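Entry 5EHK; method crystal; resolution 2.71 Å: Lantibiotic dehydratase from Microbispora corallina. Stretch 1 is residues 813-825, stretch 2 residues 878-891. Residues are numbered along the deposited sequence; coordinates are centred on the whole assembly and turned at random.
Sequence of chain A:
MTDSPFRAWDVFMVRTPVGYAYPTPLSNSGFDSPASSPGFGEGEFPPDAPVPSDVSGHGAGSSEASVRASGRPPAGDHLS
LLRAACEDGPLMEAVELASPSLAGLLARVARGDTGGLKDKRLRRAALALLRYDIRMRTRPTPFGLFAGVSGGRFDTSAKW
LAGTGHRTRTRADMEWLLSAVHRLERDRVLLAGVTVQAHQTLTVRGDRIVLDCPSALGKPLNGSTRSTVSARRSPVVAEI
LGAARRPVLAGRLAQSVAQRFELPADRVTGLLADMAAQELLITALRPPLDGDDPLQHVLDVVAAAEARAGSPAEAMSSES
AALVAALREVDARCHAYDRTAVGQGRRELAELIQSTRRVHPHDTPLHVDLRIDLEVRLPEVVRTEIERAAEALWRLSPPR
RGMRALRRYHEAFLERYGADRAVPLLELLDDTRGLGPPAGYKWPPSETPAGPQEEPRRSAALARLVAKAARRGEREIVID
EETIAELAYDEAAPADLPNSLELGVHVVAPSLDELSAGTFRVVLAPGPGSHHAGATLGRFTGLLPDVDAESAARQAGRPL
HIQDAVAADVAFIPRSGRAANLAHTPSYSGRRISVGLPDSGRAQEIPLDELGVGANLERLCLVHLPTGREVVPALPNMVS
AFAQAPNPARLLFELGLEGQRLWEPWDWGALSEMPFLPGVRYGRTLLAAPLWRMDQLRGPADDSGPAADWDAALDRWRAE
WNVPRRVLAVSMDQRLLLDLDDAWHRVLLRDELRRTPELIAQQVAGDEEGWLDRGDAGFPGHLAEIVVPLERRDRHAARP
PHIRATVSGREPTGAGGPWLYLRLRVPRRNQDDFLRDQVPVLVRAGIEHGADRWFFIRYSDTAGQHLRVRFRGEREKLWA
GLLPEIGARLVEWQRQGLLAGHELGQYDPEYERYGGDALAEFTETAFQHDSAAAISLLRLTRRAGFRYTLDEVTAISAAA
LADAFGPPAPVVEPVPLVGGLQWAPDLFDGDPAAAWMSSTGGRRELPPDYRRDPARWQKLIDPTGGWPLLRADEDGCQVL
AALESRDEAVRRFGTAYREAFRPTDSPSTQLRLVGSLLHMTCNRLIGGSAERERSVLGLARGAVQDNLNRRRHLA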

# COMPACT_ATOMS: atom_id res chain seq x y z
N THR A 813 10.34 31.26 9.80
CA THR A 813 9.99 31.76 11.12
C THR A 813 9.72 30.60 12.07
O THR A 813 9.70 29.45 11.62
CB THR A 813 8.75 32.67 11.02
OG1 THR A 813 8.29 33.01 12.33
CG2 THR A 813 7.64 31.96 10.25
N GLY A 814 9.50 30.84 13.36
CA GLY A 814 9.29 29.72 14.27
C GLY A 814 8.64 29.89 15.63
O GLY A 814 7.71 30.68 15.81
N ALA A 815 9.12 29.13 16.61
CA ALA A 815 8.55 29.18 17.95
C ALA A 815 8.85 30.50 18.69
O ALA A 815 8.29 30.77 19.76
CB ALA A 815 8.93 27.95 18.76
N GLY A 816 9.76 31.31 18.15
CA GLY A 816 9.89 32.70 18.59
C GLY A 816 8.54 33.43 18.71
O GLY A 816 8.00 33.59 19.81
N GLY A 817 7.99 33.86 17.58
CA GLY A 817 6.58 34.19 17.55
C GLY A 817 6.01 35.49 17.04
O GLY A 817 5.55 36.31 17.83
N PRO A 818 5.98 35.69 15.71
CA PRO A 818 4.95 36.64 15.25
C PRO A 818 3.61 35.90 15.16
O PRO A 818 2.56 36.42 15.54
CB PRO A 818 5.45 37.06 13.86
CG PRO A 818 6.25 35.90 13.37
CD PRO A 818 6.79 35.16 14.60
N TRP A 819 3.68 34.66 14.68
CA TRP A 819 2.52 33.79 14.59
C TRP A 819 2.49 32.70 15.68
O TRP A 819 3.50 32.03 15.94
CB TRP A 819 2.51 33.09 13.22
CG TRP A 819 3.03 33.91 12.06
CD1 TRP A 819 4.31 33.92 11.57
CD2 TRP A 819 2.26 34.76 11.19
NE1 TRP A 819 4.40 34.76 10.48
CE2 TRP A 819 3.15 35.29 10.22
CE3 TRP A 819 0.91 35.15 11.15
CZ2 TRP A 819 2.74 36.17 9.22
CZ3 TRP A 819 0.50 36.03 10.15
CH2 TRP A 819 1.41 36.53 9.21
N LEU A 820 1.32 32.52 16.28
CA LEU A 820 0.97 31.31 17.01
C LEU A 820 0.13 30.41 16.09
O LEU A 820 -0.95 30.82 15.65
CB LEU A 820 0.15 31.72 18.21
CG LEU A 820 -0.05 30.76 19.37
CD1 LEU A 820 1.30 30.16 19.76
CD2 LEU A 820 -0.64 31.55 20.53
N TYR A 821 0.64 29.22 15.75
CA TYR A 821 -0.08 28.30 14.84
C TYR A 821 -0.42 26.96 15.51
O TYR A 821 0.45 26.11 15.72
CB TYR A 821 0.74 28.07 13.59
CG TYR A 821 -0.04 27.69 12.35
CD1 TYR A 821 -1.34 28.15 12.16
CD2 TYR A 821 0.58 26.98 11.31
CE1 TYR A 821 -2.06 27.85 10.98
CE2 TYR A 821 -0.12 26.69 10.12
CZ TYR A 821 -1.43 27.12 9.96
OH TYR A 821 -2.14 26.82 8.79
N LEU A 822 -1.70 26.78 15.84
CA LEU A 822 -2.17 25.59 16.55
C LEU A 822 -2.69 24.51 15.64
O LEU A 822 -3.44 24.80 14.71
CB LEU A 822 -3.30 25.99 17.48
CG LEU A 822 -2.89 26.82 18.67
CD1 LEU A 822 -4.12 27.54 19.17
CD2 LEU A 822 -2.37 25.88 19.72
N ARG A 823 -2.33 23.26 15.94
CA ARG A 823 -2.98 22.12 15.29
C ARG A 823 -3.89 21.38 16.24
O ARG A 823 -3.45 20.82 17.23
CB ARG A 823 -1.95 21.17 14.77
CG ARG A 823 -0.99 21.82 13.83
CD ARG A 823 -0.23 20.72 13.13
NE ARG A 823 0.92 21.25 12.42
CZ ARG A 823 2.13 20.72 12.50
NH1 ARG A 823 2.32 19.66 13.30
NH2 ARG A 823 3.13 21.26 11.81
N LEU A 824 -5.18 21.42 15.95
CA LEU A 824 -6.15 20.85 16.85
C LEU A 824 -6.69 19.56 16.27
O LEU A 824 -7.33 19.56 15.22
CB LEU A 824 -7.25 21.86 17.15
CG LEU A 824 -6.72 23.23 17.60
CD1 LEU A 824 -7.86 24.24 17.76
CD2 LEU A 824 -5.95 23.08 18.87
N ARG A 825 -6.37 18.45 16.94
CA ARG A 825 -6.72 17.12 16.43
C ARG A 825 -8.18 16.83 16.74
O ARG A 825 -8.49 16.04 17.60
CB ARG A 825 -5.79 16.05 16.99
CG ARG A 825 -4.31 16.30 16.69
CD ARG A 825 -3.93 15.91 15.28
NE ARG A 825 -2.75 16.62 14.78
CZ ARG A 825 -2.28 16.50 13.53
NH1 ARG A 825 -2.90 15.68 12.67
NH2 ARG A 825 -1.20 17.18 13.14
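Stretch 2 (878-891) LWAGLLPEIGARLV

Stretch 2 is a helix throughout, beginning before L878 and running on past V891. It packs on stretch 1 nearly parallel to the strand that starts at W819: the axes cross at -23° and come within 10.1 Å. The turn at L878-L882, the first within this stretch, is a wider pi-type turn, closed by L883 N to L878 O at 2.8 Å, and the helix kinks at P884, whose ring nitrogen has no hydrogen to give. Regular bonding resumes with I886 N to L882 O at 3.0 Å.

The loop of stretch 1 comes first, and it wraps W879. A815 O lies 3.5 Å from W879 CZ2, and G816 O 3.1 Å from W879 NE1, both over one face of the indole; the angle at NE1 is too poor for a hydrogen bond. G817, at phi 128° and psi 75°, holds a backbone shape that calls for glycine, and its CA is 3.1 Å from W879 NE1; a CB here would run into that nitrogen. The CA-to-CB bond of P818 points away, yet P818 O sits 3.2 Å from L878 CD2.

On the strand, L820 is the hub. Its CB leaves sideways, but the t,p rotamer brings its end nearer the helix. L820 CD1 covers the face of W879 opposite the carbonyls, 3.7 Å from the six-membered ring centroid in a CH-pi contact, while L820 CD2 meets L882 CD2 at 3.7 Å. L820 CB also lies 4.1 Å from L878 CG.

Y821 points away, in keeping with strand alternation. L822 points toward the helix, with CD1 3.8 Å from I886 CD1 and CD2 4.1 Å from L890 CD1. L824 repeats the pattern, its CD2 3.8 Å from L890 CD1. The rule is legible: alternate strand leucines meet L878, L882, I886 and L890, spaced four apart, without one hydrogen bond across the interface.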

# COMPACT_ATOMS: atom_id res chain seq x y z
N LEU A 878 1.53 37.01 23.03
CA LEU A 878 1.16 35.75 22.41
C LEU A 878 1.64 34.57 23.27
O LEU A 878 0.84 33.76 23.73
CB LEU A 878 1.75 35.66 20.99
CG LEU A 878 0.81 35.44 19.79
CD1 LEU A 878 -0.40 36.38 19.74
CD2 LEU A 878 1.59 35.56 18.51
N TRP A 879 2.94 34.50 23.52
CA TRP A 879 3.51 33.32 24.15
C TRP A 879 3.48 33.27 25.67
O TRP A 879 3.55 32.19 26.24
CB TRP A 879 4.93 33.12 23.66
CG TRP A 879 4.93 32.86 22.22
CD1 TRP A 879 4.97 33.79 21.23
CD2 TRP A 879 4.88 31.58 21.58
NE1 TRP A 879 4.94 33.17 20.00
CE2 TRP A 879 4.89 31.82 20.19
CE3 TRP A 879 4.82 30.27 22.05
CZ2 TRP A 879 4.85 30.78 19.26
CZ3 TRP A 879 4.79 29.24 21.13
CH2 TRP A 879 4.80 29.50 19.75
N ALA A 880 3.37 34.41 26.34
CA ALA A 880 3.37 34.35 27.80
C ALA A 880 1.98 34.61 28.37
O ALA A 880 1.69 34.29 29.53
CB ALA A 880 4.37 35.33 28.37
N GLY A 881 1.12 35.18 27.54
CA GLY A 881 -0.23 35.51 27.96
C GLY A 881 -1.27 34.61 27.33
O GLY A 881 -1.97 33.88 28.03
N LEU A 882 -1.35 34.66 26.00
CA LEU A 882 -2.36 33.92 25.26
C LEU A 882 -2.15 32.43 25.32
O LEU A 882 -3.09 31.69 25.58
CB LEU A 882 -2.41 34.36 23.80
CG LEU A 882 -3.35 33.51 22.94
CD1 LEU A 882 -4.78 33.61 23.47
CD2 LEU A 882 -3.28 33.96 21.48
N LEU A 883 -0.93 31.98 25.06
CA LEU A 883 -0.68 30.54 24.99
C LEU A 883 -1.12 29.74 26.21
O LEU A 883 -1.76 28.70 26.05
CB LEU A 883 0.78 30.24 24.68
CG LEU A 883 1.01 28.74 24.61
CD1 LEU A 883 0.28 28.18 23.40
CD2 LEU A 883 2.48 28.53 24.47
N PRO A 884 -0.81 30.22 27.42
CA PRO A 884 -1.23 29.40 28.55
C PRO A 884 -2.72 29.46 28.83
O PRO A 884 -3.27 28.50 29.38
CB PRO A 884 -0.44 29.99 29.72
CG PRO A 884 0.70 30.70 29.08
CD PRO A 884 0.14 31.26 27.84
N GLU A 885 -3.40 30.53 28.44
CA GLU A 885 -4.85 30.55 28.61
C GLU A 885 -5.46 29.52 27.67
O GLU A 885 -6.28 28.70 28.08
CB GLU A 885 -5.42 31.95 28.38
CG GLU A 885 -6.95 31.98 28.41
CD GLU A 885 -7.55 33.38 28.43
OE1 GLU A 885 -6.78 34.38 28.41
OE2 GLU A 885 -8.81 33.47 28.44
N ILE A 886 -5.04 29.59 26.41
CA ILE A 886 -5.38 28.65 25.37
C ILE A 886 -5.11 27.20 25.76
O ILE A 886 -5.97 26.31 25.58
CB ILE A 886 -4.58 28.99 24.10
CG1 ILE A 886 -5.35 29.98 23.24
CG2 ILE A 886 -4.38 27.78 23.23
CD1 ILE A 886 -4.71 30.20 21.85
N GLY A 887 -3.92 26.94 26.29
CA GLY A 887 -3.54 25.58 26.63
C GLY A 887 -4.40 24.97 27.72
O GLY A 887 -4.76 23.80 27.66
N ALA A 888 -4.71 25.75 28.74
CA ALA A 888 -5.55 25.23 29.80
C ALA A 888 -6.93 24.84 29.24
O ALA A 888 -7.49 23.81 29.60
CB ALA A 888 -5.68 26.24 30.94
N ARG A 889 -7.49 25.68 28.36
CA ARG A 889 -8.75 25.33 27.73
C ARG A 889 -8.60 24.08 26.85
O ARG A 889 -9.48 23.21 26.85
CB ARG A 889 -9.33 26.52 26.94
CG ARG A 889 -9.42 27.85 27.72
CD ARG A 889 -10.17 27.76 29.06
NE ARG A 889 -11.63 27.81 28.92
CZ ARG A 889 -12.35 28.94 28.86
NH1 ARG A 889 -11.76 30.13 28.89
NH2 ARG A 889 -13.66 28.87 28.73
N LEU A 890 -7.49 23.98 26.12
CA LEU A 890 -7.23 22.84 25.25
C LEU A 890 -7.12 21.55 26.03
O LEU A 890 -7.56 20.50 25.56
CB LEU A 890 -6.01 23.06 24.34
CG LEU A 890 -6.22 24.11 23.26
CD1 LEU A 890 -4.99 24.22 22.36
CD2 LEU A 890 -7.49 23.84 22.41
N VAL A 891 -6.56 21.62 27.23
CA VAL A 891 -6.50 20.44 28.07
C VAL A 891 -7.90 20.09 28.62
O VAL A 891 -8.28 18.95 28.57
CB VAL A 891 -5.50 20.61 29.22
CG1 VAL A 891 -5.75 19.56 30.31
CG2 VAL A 891 -4.07 20.58 28.70